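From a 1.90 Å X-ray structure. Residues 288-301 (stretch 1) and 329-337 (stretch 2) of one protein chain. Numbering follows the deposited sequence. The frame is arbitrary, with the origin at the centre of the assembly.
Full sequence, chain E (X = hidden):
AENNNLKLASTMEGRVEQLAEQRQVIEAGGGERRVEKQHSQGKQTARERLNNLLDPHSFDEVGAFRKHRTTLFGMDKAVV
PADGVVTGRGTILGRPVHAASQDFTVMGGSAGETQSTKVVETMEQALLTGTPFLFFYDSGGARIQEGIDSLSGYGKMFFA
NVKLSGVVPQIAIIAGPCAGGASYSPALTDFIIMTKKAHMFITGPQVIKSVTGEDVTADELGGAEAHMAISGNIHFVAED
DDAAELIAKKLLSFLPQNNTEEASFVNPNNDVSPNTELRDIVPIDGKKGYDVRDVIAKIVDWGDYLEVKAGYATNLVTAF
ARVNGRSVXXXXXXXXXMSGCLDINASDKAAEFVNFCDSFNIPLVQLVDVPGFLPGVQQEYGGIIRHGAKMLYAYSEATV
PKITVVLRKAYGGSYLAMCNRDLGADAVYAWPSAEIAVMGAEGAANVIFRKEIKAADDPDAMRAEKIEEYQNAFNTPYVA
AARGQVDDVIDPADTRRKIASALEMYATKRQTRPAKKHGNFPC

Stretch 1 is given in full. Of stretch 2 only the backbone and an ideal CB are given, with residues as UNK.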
# COMPACT_ATOMS: atom_id res chain seq x y z
N LYS E 288 38.98 18.64 34.07
CA LYS E 288 37.98 18.72 35.12
C LYS E 288 36.64 18.23 34.57
O LYS E 288 36.26 18.58 33.46
CB LYS E 288 37.80 20.17 35.59
CG LYS E 288 39.03 20.82 36.20
CD LYS E 288 39.48 20.11 37.45
CE LYS E 288 40.41 20.99 38.28
NZ LYS E 288 41.50 21.58 37.45
N GLY E 289 35.95 17.40 35.35
CA GLY E 289 34.66 16.89 34.93
C GLY E 289 33.56 17.81 35.45
O GLY E 289 33.83 18.92 35.88
N TYR E 290 32.33 17.32 35.40
CA TYR E 290 31.17 18.08 35.86
C TYR E 290 29.98 17.14 35.74
O TYR E 290 30.14 16.04 35.23
CB TYR E 290 30.95 19.31 34.97
CG TYR E 290 30.72 19.00 33.51
CD1 TYR E 290 29.43 18.93 32.97
CD2 TYR E 290 31.80 18.76 32.65
CE1 TYR E 290 29.23 18.62 31.61
CE2 TYR E 290 31.61 18.47 31.30
CZ TYR E 290 30.33 18.40 30.79
OH TYR E 290 30.17 18.13 29.45
N ASP E 291 28.81 17.57 36.21
CA ASP E 291 27.61 16.74 36.11
C ASP E 291 26.82 17.27 34.93
O ASP E 291 26.33 18.39 34.95
CB ASP E 291 26.75 16.86 37.36
CG ASP E 291 25.68 15.78 37.43
OD1 ASP E 291 25.10 15.45 36.37
OD2 ASP E 291 25.41 15.27 38.54
N VAL E 292 26.69 16.45 33.88
CA VAL E 292 25.99 16.88 32.69
C VAL E 292 24.50 17.18 32.91
O VAL E 292 23.87 17.85 32.11
CB VAL E 292 26.17 15.84 31.55
CG1 VAL E 292 25.36 14.57 31.85
CG2 VAL E 292 25.77 16.45 30.21
N ARG E 293 23.94 16.69 34.01
CA ARG E 293 22.53 16.95 34.28
C ARG E 293 22.34 18.42 34.65
O ARG E 293 21.23 18.93 34.61
CB ARG E 293 22.00 16.02 35.38
CG ARG E 293 21.91 14.56 34.90
CD ARG E 293 21.74 13.59 36.06
NE ARG E 293 22.91 13.58 36.94
CZ ARG E 293 23.17 12.63 37.83
NH1 ARG E 293 22.34 11.60 37.96
NH2 ARG E 293 24.24 12.71 38.60
N ASP E 294 23.43 19.10 35.01
CA ASP E 294 23.32 20.53 35.32
C ASP E 294 23.06 21.27 34.01
O ASP E 294 22.40 22.31 33.99
CB ASP E 294 24.59 21.05 36.00
CG ASP E 294 24.72 20.57 37.43
OD1 ASP E 294 23.67 20.31 38.07
OD2 ASP E 294 25.85 20.47 37.93
N VAL E 295 23.58 20.73 32.91
CA VAL E 295 23.35 21.33 31.61
C VAL E 295 21.90 21.03 31.24
O VAL E 295 21.16 21.91 30.81
CB VAL E 295 24.28 20.74 30.53
CG1 VAL E 295 23.88 21.28 29.17
CG2 VAL E 295 25.75 21.09 30.86
N ILE E 296 21.50 19.77 31.42
CA ILE E 296 20.14 19.35 31.10
C ILE E 296 19.12 20.21 31.84
O ILE E 296 18.18 20.71 31.23
CB ILE E 296 19.90 17.86 31.47
CG1 ILE E 296 20.79 16.96 30.59
CG2 ILE E 296 18.40 17.50 31.31
CD1 ILE E 296 20.73 15.45 30.92
N ALA E 297 19.31 20.38 33.15
CA ALA E 297 18.37 21.16 33.96
C ALA E 297 18.15 22.57 33.43
O ALA E 297 17.05 23.11 33.51
CB ALA E 297 18.84 21.22 35.40
N LYS E 298 19.20 23.17 32.87
CA LYS E 298 19.09 24.52 32.35
C LYS E 298 18.51 24.63 30.94
O LYS E 298 18.21 25.73 30.48
CB LYS E 298 20.44 25.23 32.41
CG LYS E 298 20.93 25.41 33.84
CD LYS E 298 22.22 26.19 33.93
CE LYS E 298 22.68 26.27 35.38
NZ LYS E 298 21.62 26.82 36.28
N ILE E 299 18.34 23.51 30.25
CA ILE E 299 17.80 23.59 28.91
C ILE E 299 16.41 22.99 28.72
O ILE E 299 15.72 23.32 27.76
CB ILE E 299 18.76 22.97 27.88
CG1 ILE E 299 18.96 21.48 28.15
CG2 ILE E 299 20.12 23.67 27.96
CD1 ILE E 299 19.79 20.78 27.08
N VAL E 300 15.98 22.12 29.63
CA VAL E 300 14.65 21.52 29.50
C VAL E 300 13.62 22.30 30.31
O VAL E 300 13.96 22.99 31.27
CB VAL E 300 14.66 20.02 29.97
CG1 VAL E 300 15.70 19.25 29.19
CG2 VAL E 300 14.92 19.91 31.45
N ASP E 301 12.35 22.19 29.91
CA ASP E 301 11.26 22.89 30.58
C ASP E 301 11.25 22.71 32.08
O ASP E 301 11.23 21.59 32.58
CB ASP E 301 9.89 22.43 30.04
CG ASP E 301 9.57 22.97 28.66
OD1 ASP E 301 8.41 22.79 28.22
OD2 ASP E 301 10.45 23.59 28.02
N UNK E 329 13.83 12.69 24.38
CA UNK E 329 14.70 11.77 25.09
C UNK E 329 16.11 12.34 24.99
O UNK E 329 16.59 12.63 23.90
CB UNK E 329 14.62 10.35 24.52
N UNK E 330 16.78 12.50 26.13
CA UNK E 330 18.12 13.07 26.15
C UNK E 330 19.15 11.99 26.45
O UNK E 330 18.96 11.20 27.36
CB UNK E 330 18.21 14.20 27.18
N UNK E 331 20.21 11.96 25.64
CA UNK E 331 21.31 10.99 25.79
C UNK E 331 22.55 11.88 25.94
O UNK E 331 22.89 12.63 25.03
CB UNK E 331 21.42 10.02 24.61
N UNK E 332 23.21 11.77 27.08
CA UNK E 332 24.34 12.63 27.37
C UNK E 332 25.49 11.93 28.09
O UNK E 332 25.26 11.14 29.01
CB UNK E 332 23.87 13.82 28.21
N UNK E 333 26.72 12.21 27.69
CA UNK E 333 27.86 11.60 28.37
C UNK E 333 28.05 12.28 29.72
O UNK E 333 27.75 13.47 29.87
CB UNK E 333 29.13 11.71 27.52
N UNK E 334 28.56 11.54 30.70
CA UNK E 334 28.78 12.06 32.06
C UNK E 334 30.28 12.14 32.38
O UNK E 334 30.86 11.20 32.91
CB UNK E 334 28.07 11.18 33.09
N UNK E 335 30.93 13.29 32.08
CA UNK E 335 32.36 13.47 32.33
C UNK E 335 32.83 13.18 33.75
O UNK E 335 33.99 12.83 33.97
CB UNK E 335 32.74 14.91 31.98
N UNK E 336 31.93 13.33 34.71
CA UNK E 336 32.26 13.09 36.10
C UNK E 336 32.35 11.61 36.49
O UNK E 336 32.68 11.30 37.64
CB UNK E 336 31.22 13.78 36.98
N UNK E 337 32.07 10.70 35.55
CA UNK E 337 32.15 9.27 35.83
C UNK E 337 32.94 8.57 34.72
O UNK E 337 32.54 8.57 33.56
CB UNK E 337 30.75 8.66 35.96

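Position 329 lies in extended backbone (phi/psi -112/127), and its ideal CB has no atom of stretch 1 within 5.5 Å. Stretch 1 therefore sets no preference; the residue is G329.

At position 330 CA-to-CB points toward the helix, and the ideal CB stands 4.7 Å from I296 CD1. The space beyond is lined by the aliphatic carbons of I296 and V300, so a branched or long apolar side chain would suit: valine, leucine, isoleucine or methionine. The deposited I330 (chi1 m, chi2 t) fills it with both branches, CG2 lying 3.8 Å from I296 CD1 and CD1 3.5 Å from V300 CG1.

Position 331 points away, and stretch 1 does not discriminate; it is V331.

Position 332 points toward stretch 1 again, but with less room: the ideal CB is already 3.8 Å from V292 CG2. A small apolar residue fits best. A332 makes this contact with its methyl alone, CB to V292 CG2 at 3.8 Å.

Position 333 points sideways, with nothing of stretch 1 near its ideal CB. N333 meets the other stretch through its backbone, O lying 3.3 Å from V292 CG1.

At position 334 the CB direction is sideways, yet the ideal CB is 4.5 Å from V292 CG1. Within reach of a longer chain are the V292 amide, a donor, and D291 OD1, an acceptor. A side chain long enough to carry an acceptor to V292 N and a donor to D291 OD1 is called for, and glutamine fits; glutamate could accept from V292 N but would set a second carboxylate against D291. Q334 (chi1 t, chi2 p) makes both bonds: V292 N donates to Q334 OE1 (2.8 Å, 167°), and Q334 NE2 donates to D291 OD1 (3.0 Å, 162°). That same OD1 caps R293 N and accepts from R293 NE.

Position 335 has phi -54, compatible with proline, and is the second residue of a type I turn spanning 334 to 337. Its ideal CB points toward stretch 1, 3.8 Å from Y290 CE2. Proline or a compact apolar residue would suit. P335 places CD over one face of the Y290 ring, 4.2 Å from the centroid and 22° off the normal, a CH-pi contact; its CG lies 3.4 Å from Y290 CE2.

Position 336 points toward stretch 1, its ideal CB a tight 3.1 Å from Y290 O. A short donor, serine or threonine, is favoured. S336 (chi1 p) donates from OG to Y290 O at 2.8 Å.

Position 337 points sideways without contact. V337 closes the turn, its N donating to Q334 O (2.9 Å).

Stretch 2 (329-337) GIVANQPSV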
# COMPACT_ATOMS: atom_id res chain seq x y z
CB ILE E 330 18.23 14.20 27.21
CG1 ILE E 330 17.29 15.34 26.83
CG2 ILE E 330 19.68 14.69 27.32
CD1 ILE E 330 17.23 16.46 27.81
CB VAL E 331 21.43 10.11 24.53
CG1 VAL E 331 22.52 9.05 24.72
CG2 VAL E 331 20.08 9.42 24.25
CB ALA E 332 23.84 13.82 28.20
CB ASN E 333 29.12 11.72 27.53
CG ASN E 333 28.89 11.31 26.09
OD1 ASN E 333 28.83 12.15 25.18
ND2 ASN E 333 28.76 10.01 25.86
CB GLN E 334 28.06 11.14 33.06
CG GLN E 334 28.12 11.59 34.52
CD GLN E 334 27.45 12.93 34.74
OE1 GLN E 334 27.98 13.97 34.36
NE2 GLN E 334 26.26 12.91 35.35
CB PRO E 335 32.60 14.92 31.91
CG PRO E 335 31.58 15.12 30.83
CD PRO E 335 30.36 14.51 31.48
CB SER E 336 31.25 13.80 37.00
OG SER E 336 29.93 13.54 36.56
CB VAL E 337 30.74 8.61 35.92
CG1 VAL E 337 30.88 7.12 36.14
CG2 VAL E 337 29.94 9.23 37.04
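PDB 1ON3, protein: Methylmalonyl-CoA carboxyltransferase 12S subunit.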